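Local coordinates for protein proline dehydrogenase (Bradyrhizobium japonicum USDA 110, PDB 3HAZ) that probably oxidizes proline to glutamate in two steps, with an FAD-dependent proline dehydrogenase and an NAD-dependent aldehyde dehydrogenase in one chain, at residues Leu374-Cys379 / Ala403-Met408. Numbering follows the deposited sequence.
Sequences LNYVAC and ATVLEM
The backbones of segments 374-379 and 403-408, parts of helices 369-384 and 399-409, come nearest at Val377 and Val405, with their CA atoms 6.6 Å apart; the axes of the two segments run in the same general direction at -26°, 10.2 Å apart at their closest. No hydrogen bond joins the segments; the contact is mostly apolar and centres on Val377, whose two methyl groups divide the work. CG1, anti to the backbone N (chi1 165°), lies 3.5 Å from the sulfur SD of Met408, while CG2 meets the methyl CG2 of Thr404 at 3.8 Å. A branched valine suits this place because it offers both partners a methyl without needing a long reach. Met408 supplies that reach from the other helix: its chain bends at chi3 (-43°) and brings CE 3.4 Å from the carbonyl O of Val377, so the thioether end lies against both backbone and side chain. Shortening Met408 to an alanine is likely to leave Val377 CG1 and this carbonyl without their cover and to open a gap between the helices. Thr404 is suited to a partly exposed edge, since its methyl faces the valine while OG1 bonds to the carbonyl O of Leu400, one turn back in its own helix. Deeper in, Val405 CG2 comes to the edge of the Tyr376 ring, near its plane, 4.2 Å from CE2. A tyrosine fits here because its long ring ends in a hydroxyl that bonds to Leu342 O, and the Tyr376 side chain lies beside Lys344 and Thr396, two residues that bind FAD. The packing thus joins consecutive outer helices of the proline dehydrogenase barrel, linked through strand 390-395, with helix 18-28 against the first helix and helix 33-50 against the second.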
# COMPACT_ATOMS: atom_id res chain seq x y z
N LEU A 374 -5.06 -17.04 -34.08
CA LEU A 374 -6.21 -17.94 -34.12
C LEU A 374 -7.06 -17.73 -35.36
O LEU A 374 -7.45 -18.69 -36.03
CB LEU A 374 -7.10 -17.74 -32.89
CG LEU A 374 -6.79 -18.51 -31.61
CD1 LEU A 374 -7.88 -18.23 -30.60
CD2 LEU A 374 -6.68 -20.00 -31.88
N ASN A 375 -7.38 -16.48 -35.66
CA ASN A 375 -8.23 -16.20 -36.80
C ASN A 375 -7.54 -16.55 -38.12
O ASN A 375 -8.20 -16.96 -39.08
CB ASN A 375 -8.70 -14.74 -36.81
CG ASN A 375 -9.99 -14.55 -37.60
OD1 ASN A 375 -10.96 -15.27 -37.39
ND2 ASN A 375 -10.00 -13.59 -38.52
N TYR A 376 -6.22 -16.41 -38.16
CA TYR A 376 -5.47 -16.75 -39.37
C TYR A 376 -5.59 -18.24 -39.67
O TYR A 376 -5.86 -18.64 -40.81
CB TYR A 376 -4.00 -16.34 -39.24
CG TYR A 376 -3.20 -16.52 -40.52
CD1 TYR A 376 -2.90 -15.43 -41.34
CD2 TYR A 376 -2.75 -17.79 -40.91
CE1 TYR A 376 -2.16 -15.60 -42.51
CE2 TYR A 376 -2.03 -17.96 -42.08
CZ TYR A 376 -1.73 -16.87 -42.88
OH TYR A 376 -1.00 -17.05 -44.04
N VAL A 377 -5.39 -19.08 -38.66
CA VAL A 377 -5.49 -20.52 -38.87
C VAL A 377 -6.92 -20.91 -39.23
O VAL A 377 -7.15 -21.73 -40.11
CB VAL A 377 -4.96 -21.31 -37.65
CG1 VAL A 377 -5.41 -22.78 -37.72
CG2 VAL A 377 -3.44 -21.20 -37.59
N ALA A 378 -7.89 -20.30 -38.55
CA ALA A 378 -9.29 -20.54 -38.88
C ALA A 378 -9.61 -20.15 -40.33
O ALA A 378 -10.30 -20.88 -41.03
CB ALA A 378 -10.20 -19.79 -37.91
N CYS A 379 -9.08 -19.02 -40.78
CA CYS A 379 -9.29 -18.57 -42.15
C CYS A 379 -8.56 -19.46 -43.15
O CYS A 379 -9.04 -19.69 -44.27
CB CYS A 379 -8.85 -17.10 -42.33
SG CYS A 379 -9.97 -15.89 -41.56
N ALA A 403 3.70 -24.39 -39.96
CA ALA A 403 3.56 -25.80 -39.58
C ALA A 403 2.10 -26.19 -39.38
O ALA A 403 1.70 -27.31 -39.68
CB ALA A 403 4.36 -26.10 -38.31
N THR A 404 1.32 -25.25 -38.86
CA THR A 404 -0.08 -25.52 -38.53
C THR A 404 -0.94 -25.56 -39.79
O THR A 404 -1.82 -26.40 -39.92
CB THR A 404 -0.63 -24.49 -37.53
OG1 THR A 404 0.13 -24.55 -36.32
CG2 THR A 404 -2.10 -24.76 -37.22
N VAL A 405 -0.66 -24.65 -40.73
CA VAL A 405 -1.39 -24.64 -41.99
C VAL A 405 -1.06 -25.89 -42.81
O VAL A 405 -1.93 -26.47 -43.45
CB VAL A 405 -1.11 -23.36 -42.82
CG1 VAL A 405 -1.67 -23.49 -44.23
CG2 VAL A 405 -1.69 -22.14 -42.12
N LEU A 406 0.20 -26.30 -42.78
CA LEU A 406 0.61 -27.51 -43.48
C LEU A 406 -0.16 -28.73 -42.97
O LEU A 406 -0.70 -29.51 -43.75
CB LEU A 406 2.12 -27.72 -43.34
CG LEU A 406 2.73 -28.87 -44.15
CD1 LEU A 406 2.47 -28.70 -45.64
CD2 LEU A 406 4.23 -28.96 -43.87
N GLU A 407 -0.23 -28.89 -41.65
CA GLU A 407 -0.94 -30.02 -41.06
C GLU A 407 -2.41 -30.05 -41.49
O GLU A 407 -2.96 -31.11 -41.80
CB GLU A 407 -0.85 -29.99 -39.53
CG GLU A 407 -1.85 -30.92 -38.82
CD GLU A 407 -1.60 -32.40 -39.11
OE1 GLU A 407 -0.42 -32.79 -39.26
OE2 GLU A 407 -2.58 -33.17 -39.17
N MET A 408 -3.04 -28.88 -41.52
CA MET A 408 -4.45 -28.80 -41.89
C MET A 408 -4.67 -29.08 -43.37
O MET A 408 -5.75 -29.52 -43.76
CB MET A 408 -5.01 -27.43 -41.52
CG MET A 408 -5.00 -27.15 -40.03
SD MET A 408 -6.00 -25.72 -39.60
CE MET A 408 -5.53 -24.60 -40.91